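Local atomic coordinates of pectinesterase 1 (Solanum lycopersicum, PDB entry 1XG2), a protein that hydrolyses the methyl esters of pectin, releasing methanol, and may prepare plant cell walls for softening during fruit ripening. Residues A[103-108]-A[128-133]; A[132-137]-A[141-146]; A[171-174]-A[178-181]; A[182-187]-A[193-198]; A[243-248]-A[278-283]. All coordinates share one frame; numbering follows the deposited sequence.

Overall arrangement
All five contacts belong to the catalytic pectinesterase domain, a parallel beta-helix. Contact 1 is a surface contact made by two loops at the active site, and water does much of its bridging. Contact 2, which shares D132 and T133 with it, runs into the core, where aliphatic groups meet a tyrosine between two different sheets. Contacts 3 and 4 both use strand 179-184: the first joins it by a hydrogen bond from an asparagine side chain to a loop carbonyl, the second sets it across the interior from strand 194-198. Contact 5, buried near one end of the helix, pairs two aromatic rings. R171 of contact 3 ties back to contact 1 through a salt bridge with D128.

Contact 1: A[103-108]-A[128-133]; sequences AGPAKD and DAYQDT
The phenol ring of Y130 carries P105 on one face: CD stands over the ring centre, 3.7 Å from the centroid and 10° off the normal, a CH-pi contact. Proline suits this place because its CD, bonded to nitrogen, is a polarised donor to the pi cloud. CA of G104 meets the ring obliquely, and the guanidinium of R171 lies over the opposite face in a cation-pi pair, so the ring is held between a pyrrolidine and a cation. The amide of Q131 runs alongside D108, its plane 60° from the carboxylate. With CG anti to the backbone N (chi1 173°) and the chain extended, OE1 comes within 3.4 Å of D108 CA. No hydrogen bond crosses between 103-108 and 128-133; water bridges them, and just beyond, the backbone of Q131 bonds A110. Q131 OE1 accepts from two waters, at 2.8 and 2.7 Å, one also donating to P105 O and the other to D108 OD1. A third accepts the N-H of Q131 and lies close to G104 O and D108 O. Q131 is the likely transition-state stabiliser and D132 the predicted proton donor, so these water-bridged loops belong to the active-site cleft of the pectinesterase beta-helix.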
# COMPACT_ATOMS: atom_id res chain seq x y z
N ALA A 103 -4.55 18.76 7.42
CA ALA A 103 -5.99 18.77 7.73
C ALA A 103 -6.29 18.67 9.22
O ALA A 103 -7.18 19.37 9.72
CB ALA A 103 -6.70 17.67 6.97
N GLY A 104 -5.57 17.82 9.92
CA GLY A 104 -5.74 17.65 11.36
C GLY A 104 -6.69 16.53 11.71
O GLY A 104 -7.40 16.02 10.85
N PRO A 105 -6.71 16.15 12.98
CA PRO A 105 -7.49 14.99 13.44
C PRO A 105 -9.01 15.12 13.25
O PRO A 105 -9.68 14.10 12.98
CB PRO A 105 -7.12 14.87 14.92
CG PRO A 105 -6.44 16.10 15.29
CD PRO A 105 -5.98 16.80 14.07
N ALA A 106 -9.55 16.33 13.35
CA ALA A 106 -10.99 16.54 13.19
C ALA A 106 -11.47 16.37 11.73
O ALA A 106 -12.66 16.31 11.49
CB ALA A 106 -11.40 17.92 13.74
N LYS A 107 -10.55 16.26 10.77
CA LYS A 107 -10.94 16.01 9.37
C LYS A 107 -10.92 14.53 8.97
O LYS A 107 -11.10 14.20 7.79
CB LYS A 107 -10.05 16.83 8.44
CG LYS A 107 -10.21 18.35 8.62
CD LYS A 107 -11.61 18.85 8.23
CE LYS A 107 -11.63 20.37 8.04
NZ LYS A 107 -12.98 20.84 7.71
N ASP A 108 -10.68 13.65 9.94
CA ASP A 108 -10.62 12.20 9.73
C ASP A 108 -9.54 11.84 8.69
O ASP A 108 -8.47 12.45 8.69
CB ASP A 108 -12.01 11.64 9.38
CG ASP A 108 -13.03 11.87 10.49
OD1 ASP A 108 -12.62 12.07 11.64
OD2 ASP A 108 -14.25 11.87 10.28
N ASP A 128 4.13 13.25 7.44
CA ASP A 128 3.52 13.90 8.60
C ASP A 128 2.03 14.16 8.35
O ASP A 128 1.68 14.89 7.44
CB ASP A 128 4.28 15.21 8.88
CG ASP A 128 3.58 16.12 9.89
OD1 ASP A 128 4.18 17.14 10.28
OD2 ASP A 128 2.44 15.92 10.34
N ALA A 129 1.18 13.52 9.14
CA ALA A 129 -0.24 13.82 9.21
C ALA A 129 -0.81 13.25 10.52
O ALA A 129 -0.08 13.06 11.49
CB ALA A 129 -0.97 13.26 8.00
N TYR A 130 -2.10 12.97 10.55
CA TYR A 130 -2.77 12.40 11.72
C TYR A 130 -3.38 11.05 11.36
O TYR A 130 -2.68 10.05 11.42
CB TYR A 130 -3.80 13.39 12.28
CG TYR A 130 -3.16 14.54 13.01
CD1 TYR A 130 -2.60 15.59 12.30
CD2 TYR A 130 -3.05 14.54 14.39
CE1 TYR A 130 -1.99 16.64 12.94
CE2 TYR A 130 -2.43 15.58 15.04
CZ TYR A 130 -1.90 16.62 14.31
OH TYR A 130 -1.29 17.66 14.95
N GLN A 131 -4.66 11.02 10.97
CA GLN A 131 -5.29 9.76 10.60
C GLN A 131 -4.92 9.42 9.16
O GLN A 131 -5.06 10.26 8.28
CB GLN A 131 -6.82 9.83 10.78
CG GLN A 131 -7.58 8.60 10.25
CD GLN A 131 -9.00 8.49 10.78
OE1 GLN A 131 -9.53 9.44 11.38
NE2 GLN A 131 -9.63 7.34 10.55
N ASP A 132 -4.42 8.20 8.93
CA ASP A 132 -4.10 7.69 7.59
C ASP A 132 -2.92 8.42 6.93
O ASP A 132 -2.92 8.65 5.72
CB ASP A 132 -5.30 7.75 6.65
CG ASP A 132 -6.34 6.69 6.92
OD1 ASP A 132 -6.32 6.09 8.01
OD2 ASP A 132 -7.23 6.40 6.08
N THR A 133 -1.92 8.79 7.70
CA THR A 133 -0.75 9.51 7.17
C THR A 133 -0.16 8.90 5.90
O THR A 133 0.06 9.61 4.93
CB THR A 133 0.34 9.53 8.24
OG1 THR A 133 -0.09 10.32 9.36
CG2 THR A 133 1.59 10.23 7.73
O HOH W 1 -6.51 13.45 10.05
O HOH W 2 -8.78 11.64 13.01
O HOH W 3 -11.83 9.42 12.77

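Contact 2: A[132-137]-A[141-146]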
# COMPACT_ATOMS: atom_id res chain seq x y z
N ASP A 132 -4.42 8.20 8.93
CA ASP A 132 -4.10 7.69 7.59
C ASP A 132 -2.92 8.42 6.93
O ASP A 132 -2.92 8.65 5.72
CB ASP A 132 -5.30 7.75 6.65
CG ASP A 132 -6.34 6.69 6.92
OD1 ASP A 132 -6.32 6.09 8.01
OD2 ASP A 132 -7.23 6.40 6.08
N THR A 133 -1.92 8.79 7.70
CA THR A 133 -0.75 9.51 7.17
C THR A 133 -0.16 8.90 5.90
O THR A 133 0.06 9.61 4.93
CB THR A 133 0.34 9.53 8.24
OG1 THR A 133 -0.09 10.32 9.36
CG2 THR A 133 1.59 10.23 7.73
N LEU A 134 0.12 7.59 5.94
CA LEU A 134 0.87 6.91 4.89
C LEU A 134 0.06 5.75 4.33
O LEU A 134 -0.13 4.72 4.99
CB LEU A 134 2.21 6.40 5.43
CG LEU A 134 3.05 5.56 4.46
CD1 LEU A 134 3.38 6.38 3.23
CD2 LEU A 134 4.32 5.05 5.12
N TYR A 135 -0.41 5.94 3.10
CA TYR A 135 -1.16 4.95 2.36
C TYR A 135 -0.19 4.16 1.48
O TYR A 135 0.03 4.50 0.31
CB TYR A 135 -2.21 5.66 1.49
CG TYR A 135 -3.41 4.85 1.04
CD1 TYR A 135 -3.46 3.47 1.17
CD2 TYR A 135 -4.53 5.51 0.52
CE1 TYR A 135 -4.59 2.76 0.77
CE2 TYR A 135 -5.64 4.81 0.13
CZ TYR A 135 -5.68 3.45 0.25
OH TYR A 135 -6.82 2.79 -0.16
N ALA A 136 0.41 3.13 2.08
CA ALA A 136 1.23 2.19 1.36
C ALA A 136 0.26 1.21 0.73
O ALA A 136 -0.03 0.15 1.30
CB ALA A 136 2.20 1.49 2.31
N HIS A 137 -0.24 1.61 -0.43
CA HIS A 137 -1.45 1.08 -1.05
C HIS A 137 -1.26 -0.33 -1.62
O HIS A 137 -2.02 -1.25 -1.32
CB HIS A 137 -1.93 2.05 -2.15
CG HIS A 137 -3.15 1.59 -2.88
ND1 HIS A 137 -3.13 0.56 -3.78
CD2 HIS A 137 -4.43 2.03 -2.84
CE1 HIS A 137 -4.35 0.35 -4.25
NE2 HIS A 137 -5.16 1.24 -3.69
N GLN A 141 7.42 -1.97 -1.70
CA GLN A 141 7.92 -0.69 -1.21
C GLN A 141 8.93 -0.90 -0.08
O GLN A 141 8.81 -1.82 0.72
CB GLN A 141 6.76 0.20 -0.71
CG GLN A 141 5.57 0.27 -1.66
CD GLN A 141 4.41 1.11 -1.17
OE1 GLN A 141 3.30 1.01 -1.71
NE2 GLN A 141 4.65 1.94 -0.18
N PHE A 142 9.92 -0.02 -0.04
CA PHE A 142 10.95 -0.01 0.98
C PHE A 142 11.08 1.40 1.53
O PHE A 142 11.29 2.36 0.76
CB PHE A 142 12.28 -0.46 0.38
CG PHE A 142 13.40 -0.58 1.37
CD1 PHE A 142 13.33 -1.45 2.44
CD2 PHE A 142 14.56 0.17 1.20
CE1 PHE A 142 14.39 -1.54 3.34
CE2 PHE A 142 15.63 0.07 2.10
CZ PHE A 142 15.54 -0.77 3.16
N TYR A 143 10.96 1.51 2.85
CA TYR A 143 11.13 2.74 3.59
C TYR A 143 12.36 2.62 4.47
O TYR A 143 12.50 1.66 5.22
CB TYR A 143 9.90 3.03 4.46
CG TYR A 143 8.69 3.34 3.63
CD1 TYR A 143 8.00 2.32 2.96
CD2 TYR A 143 8.22 4.64 3.51
CE1 TYR A 143 6.88 2.60 2.19
CE2 TYR A 143 7.10 4.92 2.72
CZ TYR A 143 6.45 3.90 2.05
OH TYR A 143 5.36 4.17 1.25
N ARG A 144 13.26 3.59 4.37
CA ARG A 144 14.54 3.55 5.04
C ARG A 144 14.88 4.91 5.63
O ARG A 144 14.72 5.94 4.97
CB ARG A 144 15.61 3.12 4.04
CG ARG A 144 17.03 3.09 4.57
CD ARG A 144 17.33 1.96 5.56
NE ARG A 144 18.64 2.16 6.16
CZ ARG A 144 19.46 1.19 6.56
NH1 ARG A 144 19.13 -0.09 6.48
NH2 ARG A 144 20.64 1.52 7.07
N ASP A 145 15.38 4.89 6.87
CA ASP A 145 15.90 6.09 7.52
C ASP A 145 14.89 7.24 7.54
O ASP A 145 15.27 8.41 7.44
CB ASP A 145 17.20 6.54 6.84
CG ASP A 145 18.36 5.58 7.08
OD1 ASP A 145 19.38 5.72 6.38
OD2 ASP A 145 18.35 4.67 7.93
N SER A 146 13.61 6.92 7.68
CA SER A 146 12.56 7.92 7.52
C SER A 146 11.80 8.11 8.83
O SER A 146 11.88 7.28 9.74
CB SER A 146 11.61 7.52 6.38
OG SER A 146 12.26 7.62 5.12
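Apolar packing of L134 on Y143 makes one half of this contact. The two side chains come from opposite directions, and leucine CG, anti to its backbone nitrogen (chi1 175°), sends both methyls to the phenol end of the tyrosine. CD2 of L134 lies 3.7 Å from Y143 CE2, meeting the ring obliquely, while CD1 of L134 approaches Y143 OH at 3.6 Å. The branched leucine thus packs around the outer end of the ring, and F163 stacks on that same ring.

The other half sets an apolar methyl against a polar group. A136, the centre of an inverse gamma turn, turns its methyl to the amide end of Q141; a short side chain suits the close approach. V115 and V161 touch both Q141 and Y143, so the two side chains share apolar surroundings.

Among the polar groups, the amide end of Q141 reaches the edge of the Y143 ring, near the hydroxyl. H137, whose imidazole leads away, gives its NE2 to a hydrogen bond with T114 of the inhibitor chain.

Segments 134-136 and 141-144 lie on strands of different parallel sheets, with axes 10.4 Å apart at closest and inclined by 143°. Inward-pointing side chains filling the space between two sheets are the hallmark of a parallel beta-helix core.

Contact 3: A[171-174]-A[178-181]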
# COMPACT_ATOMS: atom_id res chain seq x y z
N ARG A 171 1.52 10.42 17.73
CA ARG A 171 1.35 11.75 18.29
C ARG A 171 0.02 11.87 19.03
O ARG A 171 -0.79 10.96 19.02
CB ARG A 171 1.45 12.82 17.19
CG ARG A 171 0.29 12.81 16.21
CD ARG A 171 0.61 13.46 14.87
NE ARG A 171 1.04 14.85 15.05
CZ ARG A 171 1.49 15.65 14.10
NH1 ARG A 171 1.54 15.25 12.83
NH2 ARG A 171 1.86 16.88 14.41
N LYS A 172 -0.20 13.02 19.67
CA LYS A 172 -1.44 13.25 20.43
C LYS A 172 -2.61 13.41 19.47
O LYS A 172 -2.60 14.30 18.62
CB LYS A 172 -1.32 14.49 21.29
CG LYS A 172 -2.52 14.71 22.22
CD LYS A 172 -2.33 15.99 23.04
CE LYS A 172 -3.52 16.24 23.94
NZ LYS A 172 -3.74 17.70 24.16
N PRO A 173 -3.61 12.54 19.59
CA PRO A 173 -4.78 12.62 18.72
C PRO A 173 -5.90 13.47 19.34
O PRO A 173 -5.67 14.12 20.36
CB PRO A 173 -5.23 11.16 18.63
CG PRO A 173 -4.95 10.63 20.00
CD PRO A 173 -3.71 11.39 20.51
N GLY A 174 -7.07 13.46 18.73
CA GLY A 174 -8.25 14.10 19.31
C GLY A 174 -8.84 13.32 20.47
O GLY A 174 -8.49 12.18 20.73
N GLN A 178 -7.87 6.55 19.76
CA GLN A 178 -6.86 5.54 20.05
C GLN A 178 -5.93 5.41 18.84
O GLN A 178 -6.39 5.20 17.71
CB GLN A 178 -7.53 4.21 20.31
CG GLN A 178 -8.62 4.22 21.38
CD GLN A 178 -9.04 2.81 21.80
OE1 GLN A 178 -9.20 2.53 23.00
NE2 GLN A 178 -9.19 1.93 20.83
N ASN A 179 -4.64 5.56 19.07
CA ASN A 179 -3.65 5.50 17.99
C ASN A 179 -3.42 4.05 17.56
O ASN A 179 -3.41 3.14 18.38
CB ASN A 179 -2.32 6.11 18.42
CG ASN A 179 -2.40 7.60 18.63
OD1 ASN A 179 -3.26 8.26 18.07
ND2 ASN A 179 -1.49 8.14 19.45
N MET A 180 -3.25 3.87 16.25
CA MET A 180 -2.92 2.58 15.66
C MET A 180 -1.80 2.85 14.65
O MET A 180 -2.02 3.54 13.65
CB MET A 180 -4.11 1.98 14.91
CG MET A 180 -5.40 2.00 15.66
SD MET A 180 -5.46 0.67 16.85
CE MET A 180 -6.73 1.29 17.95
N VAL A 181 -0.62 2.30 14.92
CA VAL A 181 0.53 2.46 14.02
C VAL A 181 0.22 1.88 12.65
O VAL A 181 0.49 2.53 11.64
CB VAL A 181 1.80 1.79 14.57
CG1 VAL A 181 2.98 1.96 13.60
CG2 VAL A 181 2.16 2.39 15.93
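The CA atoms of P173 and N179 are 7.2 Å apart, the nearest approach of a loop with no regular structure to the start of a strand, too far for their backbones to pair. The side chain of N179 bridges the distance. Its ND2 donates to R171 O at 2.9 Å, with an N-H...O angle of 146° and the donor tilted 23° from the carbonyl plane. The bond is therefore somewhat bent, but it gives a main-chain oxygen of an irregular loop a side-chain donor. CG of N179, anti to the carbonyl carbon (chi1 -68°), carries the amide toward the loop. The other branch of the amide, OD1, faces the proline ring, 3.5 Å from P173 CG and 3.6 Å from P173 CB. Asparagine is apt because one short, flat group serves both the carbonyl and the pyrrolidine.

In the parallel beta-helix, strands 167-170 and 179-184 lie in different sheets, and the chain from 171 to 178 makes the turn from one to the other. N179 bonds by its backbone to P216 and Y218 of the following coil, while ND2 has a second, weak bond to T217 OG1. A leucine in place of N179 would probably leave R171 O without this donor and the loop less firmly tied to the strand. The side chain of R171 heads the other way: its NH1 makes a salt bridge with D128 and also bonds A129 O.

Contact 4: A[182-187]-A[193-198]; sequences TAQGRT and TGTSIQ
R186 and T193 form the close end of this contact. The aliphatic part of the arginine passes T193 OG1, with CG at 3.5 Å and CD at 3.3 Å from that oxygen; CG is anti to the backbone N and the chain bends at chi3 (78°), carrying the guanidinium onward. The hydroxyl of T193 is bonded to N158 OD1, and the arginine gives NE to Y226 O and NH1 to Q191 O, so the polar ends have partners while the methylenes do the touching. This tight end also borders the inhibitor chain, where T193 packs on S106 of that chain.

Next along the strands, Q184 and T195 slide past each other in opposite directions, Q184 CG lying 3.6 Å from T195 OG1. A bend at chi2 (-72°) lays the amide against G194, with Q184 CD 3.9 Å from G194 CA. Glycine belongs there: at its backbone angles a CB would run into the preceding carbonyl oxygen. Cutting Q184 back to alanine is likely to open a gap beside G194 and take from T195 the methylene it packs on.

Strands 182-184 and 194-198 sit in two different sheets of the parallel beta-helix, their axes 8.0 Å apart at closest, so these side chains fill its interior. Toward T182 the fit is looser than at R186. The CG2 of T182 meets I197 CD1 tip to tip at 3.9 Å and stays 4.3 Å from T195 CG2, methyl against methyl, while T182 OG1 turns to L219 O.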
# COMPACT_ATOMS: atom_id res chain seq x y z
N THR A 182 -0.37 0.69 12.62
CA THR A 182 -0.76 0.05 11.35
C THR A 182 -2.24 -0.29 11.28
O THR A 182 -2.90 -0.52 12.29
CB THR A 182 0.05 -1.23 11.07
OG1 THR A 182 -0.22 -2.23 12.06
CG2 THR A 182 1.53 -0.97 11.14
N ALA A 183 -2.76 -0.30 10.06
CA ALA A 183 -4.05 -0.89 9.74
C ALA A 183 -3.87 -1.60 8.41
O ALA A 183 -4.16 -1.06 7.34
CB ALA A 183 -5.12 0.18 9.64
N GLN A 184 -3.32 -2.81 8.48
CA GLN A 184 -2.93 -3.54 7.27
C GLN A 184 -4.18 -4.16 6.66
O GLN A 184 -4.95 -4.80 7.34
CB GLN A 184 -1.88 -4.60 7.63
CG GLN A 184 -0.92 -4.94 6.50
CD GLN A 184 -1.58 -5.75 5.39
OE1 GLN A 184 -1.25 -5.60 4.20
NE2 GLN A 184 -2.53 -6.59 5.77
N GLY A 185 -4.35 -3.98 5.35
CA GLY A 185 -5.59 -4.29 4.67
C GLY A 185 -5.54 -5.43 3.67
O GLY A 185 -6.15 -5.32 2.60
N ARG A 186 -4.84 -6.52 3.98
CA ARG A 186 -4.86 -7.72 3.14
C ARG A 186 -6.19 -8.45 3.29
O ARG A 186 -6.54 -8.90 4.38
CB ARG A 186 -3.70 -8.68 3.47
CG ARG A 186 -3.64 -9.87 2.51
CD ARG A 186 -2.44 -10.78 2.68
NE ARG A 186 -2.61 -11.65 3.84
CZ ARG A 186 -2.11 -12.88 3.98
NH1 ARG A 186 -1.37 -13.44 3.03
NH2 ARG A 186 -2.37 -13.58 5.08
N THR A 187 -6.90 -8.56 2.18
CA THR A 187 -8.26 -9.06 2.13
C THR A 187 -8.30 -10.57 1.88
O THR A 187 -9.27 -11.24 2.20
CB THR A 187 -8.99 -8.31 0.99
OG1 THR A 187 -9.20 -6.94 1.39
CG2 THR A 187 -10.37 -8.85 0.74
N THR A 193 1.25 -10.07 0.40
CA THR A 193 1.41 -8.71 0.87
C THR A 193 1.45 -8.70 2.38
O THR A 193 1.16 -9.71 3.04
CB THR A 193 0.26 -7.85 0.39
OG1 THR A 193 -0.98 -8.47 0.76
CG2 THR A 193 0.22 -7.80 -1.13
N GLY A 194 1.77 -7.54 2.93
CA GLY A 194 1.84 -7.34 4.36
C GLY A 194 2.81 -6.26 4.72
O GLY A 194 3.59 -5.79 3.90
N THR A 195 2.79 -5.87 5.99
CA THR A 195 3.65 -4.81 6.49
C THR A 195 4.66 -5.40 7.46
O THR A 195 4.31 -6.05 8.42
CB THR A 195 2.81 -3.75 7.19
OG1 THR A 195 2.06 -3.02 6.21
CG2 THR A 195 3.68 -2.72 7.90
N SER A 196 5.92 -5.10 7.22
CA SER A 196 7.00 -5.57 8.07
C SER A 196 7.75 -4.34 8.58
O SER A 196 8.15 -3.48 7.80
CB SER A 196 7.93 -6.46 7.27
OG SER A 196 9.10 -6.78 8.00
N ILE A 197 7.93 -4.26 9.90
CA ILE A 197 8.62 -3.16 10.54
C ILE A 197 9.83 -3.77 11.25
O ILE A 197 9.67 -4.61 12.13
CB ILE A 197 7.67 -2.47 11.54
CG1 ILE A 197 6.57 -1.72 10.78
CG2 ILE A 197 8.41 -1.50 12.49
CD1 ILE A 197 5.35 -1.44 11.65
N GLN A 198 11.02 -3.33 10.86
CA GLN A 198 12.28 -3.97 11.27
C GLN A 198 13.34 -2.94 11.63
O GLN A 198 13.59 -2.03 10.86
CB GLN A 198 12.80 -4.83 10.11
CG GLN A 198 13.90 -5.79 10.48
CD GLN A 198 14.46 -6.53 9.26
OE1 GLN A 198 14.40 -6.02 8.14
NE2 GLN A 198 15.01 -7.72 9.50

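Contact 5: A[243-248]-A[278-283]; sequences AGWAEW and PGYHVI
W245 and Y280 make this contact by themselves, the side chains crossing at about a right angle. NE1 of the indole comes 3.3 Å from Y280 CE1, and W245 CD1 is 3.9 Å from that same CE1, so the pyrrole side of the tryptophan meets one flank of the phenol. The five-membered ring and the phenol have centroids 5.0 Å apart and planes inclined by 46°, an oblique pair in which neither ring lies flat on the other. The tyrosine reaches across because its CG is anti to the backbone N (chi1 174°).

Beyond the touching atoms, one carboxylate oxygen fixes both rings: OE2 of E261 accepts hydrogen bonds from W245 NE1 and from Y280 OH. Two buried donors are satisfied at once, and they probably stabilise the negative charge of the glutamate. An indole N-H and a phenol O-H suit the task, since each offers a polar atom at the rim of a large apolar ring. Y259 stacks on the tryptophan, with L219, T229 and V231 also packed against it, while T271 and R274 border the tyrosine.

Farther out, the backbone sets the rings in position. G244, whose positive phi favours glycine, bonds L219, G279 is tied to Y259, and W248 places the loop beside R221 and W223, substrate-binding residues by similarity. Strand 280-283 is outermost in its sheet, so the pair lies in the last coils of the parallel beta-helix.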
# COMPACT_ATOMS: atom_id res chain seq x y z
N ALA A 243 -1.78 -4.83 25.67
CA ALA A 243 -2.50 -5.70 24.75
C ALA A 243 -1.82 -5.78 23.36
O ALA A 243 -2.01 -6.76 22.64
CB ALA A 243 -3.93 -5.23 24.59
N GLY A 244 -1.09 -4.73 22.99
CA GLY A 244 -0.27 -4.71 21.79
C GLY A 244 -1.04 -4.34 20.53
O GLY A 244 -0.57 -3.52 19.73
N TRP A 245 -2.20 -4.97 20.35
CA TRP A 245 -3.00 -4.86 19.15
C TRP A 245 -4.46 -4.67 19.55
O TRP A 245 -4.88 -5.06 20.66
CB TRP A 245 -2.82 -6.13 18.28
CG TRP A 245 -1.38 -6.46 18.06
CD1 TRP A 245 -0.55 -7.09 18.93
CD2 TRP A 245 -0.57 -6.15 16.90
NE1 TRP A 245 0.71 -7.21 18.40
CE2 TRP A 245 0.73 -6.64 17.15
CE3 TRP A 245 -0.82 -5.52 15.67
CZ2 TRP A 245 1.77 -6.53 16.23
CZ3 TRP A 245 0.22 -5.42 14.74
CH2 TRP A 245 1.50 -5.91 15.04
N ALA A 246 -5.23 -4.05 18.66
CA ALA A 246 -6.62 -3.71 18.94
C ALA A 246 -7.58 -4.33 17.94
O ALA A 246 -7.25 -4.54 16.77
CB ALA A 246 -6.80 -2.20 18.94
N GLU A 247 -8.78 -4.59 18.42
CA GLU A 247 -9.86 -5.04 17.58
C GLU A 247 -10.23 -3.95 16.57
O GLU A 247 -10.10 -2.75 16.85
CB GLU A 247 -11.08 -5.37 18.45
CG GLU A 247 -10.85 -6.56 19.37
CD GLU A 247 -12.04 -6.84 20.29
OE1 GLU A 247 -13.01 -6.06 20.25
OE2 GLU A 247 -11.98 -7.83 21.05
N TRP A 248 -10.67 -4.39 15.39
CA TRP A 248 -11.29 -3.51 14.42
C TRP A 248 -12.78 -3.39 14.73
O TRP A 248 -13.32 -2.29 14.83
CB TRP A 248 -11.11 -4.05 13.00
CG TRP A 248 -11.74 -3.19 11.95
CD1 TRP A 248 -12.95 -3.39 11.34
CD2 TRP A 248 -11.20 -2.00 11.37
NE1 TRP A 248 -13.19 -2.40 10.42
CE2 TRP A 248 -12.13 -1.53 10.42
CE3 TRP A 248 -10.01 -1.28 11.55
CZ2 TRP A 248 -11.92 -0.38 9.68
CZ3 TRP A 248 -9.80 -0.14 10.81
CH2 TRP A 248 -10.75 0.30 9.88
N PRO A 278 -6.01 -16.10 18.17
CA PRO A 278 -5.35 -17.17 17.42
C PRO A 278 -4.38 -16.62 16.37
O PRO A 278 -3.32 -17.21 16.14
CB PRO A 278 -6.53 -17.90 16.74
CG PRO A 278 -7.68 -17.66 17.64
CD PRO A 278 -7.48 -16.26 18.17
N GLY A 279 -4.74 -15.48 15.78
CA GLY A 279 -3.92 -14.85 14.75
C GLY A 279 -2.71 -14.07 15.25
O GLY A 279 -1.92 -13.63 14.43
N TYR A 280 -2.60 -13.87 16.57
CA TYR A 280 -1.44 -13.22 17.15
C TYR A 280 -0.36 -14.23 17.57
O TYR A 280 -0.65 -15.22 18.24
CB TYR A 280 -1.80 -12.36 18.37
CG TYR A 280 -0.56 -11.83 19.03
CD1 TYR A 280 0.24 -10.89 18.39
CD2 TYR A 280 -0.13 -12.31 20.26
CE1 TYR A 280 1.42 -10.42 18.96
CE2 TYR A 280 1.05 -11.85 20.85
CZ TYR A 280 1.81 -10.90 20.20
OH TYR A 280 2.98 -10.45 20.77
N HIS A 281 0.88 -13.93 17.21
CA HIS A 281 2.00 -14.84 17.44
C HIS A 281 3.23 -14.15 18.01
O HIS A 281 3.79 -13.24 17.40
CB HIS A 281 2.38 -15.51 16.12
CG HIS A 281 1.26 -16.28 15.51
ND1 HIS A 281 0.50 -15.79 14.47
CD2 HIS A 281 0.75 -17.50 15.81
CE1 HIS A 281 -0.42 -16.68 14.15
NE2 HIS A 281 -0.29 -17.73 14.95
N VAL A 282 3.67 -14.61 19.18
CA VAL A 282 5.00 -14.29 19.67
C VAL A 282 5.93 -15.21 18.90
O VAL A 282 5.88 -16.43 19.09
CB VAL A 282 5.13 -14.51 21.20
CG1 VAL A 282 6.53 -14.09 21.69
CG2 VAL A 282 4.03 -13.76 21.95
N ILE A 283 6.73 -14.65 18.00
CA ILE A 283 7.64 -15.43 17.19
C ILE A 283 9.00 -15.57 17.90
O ILE A 283 9.65 -14.57 18.20
CB ILE A 283 7.84 -14.79 15.80
CG1 ILE A 283 6.49 -14.57 15.10
CG2 ILE A 283 8.74 -15.67 14.93
CD1 ILE A 283 6.60 -13.71 13.83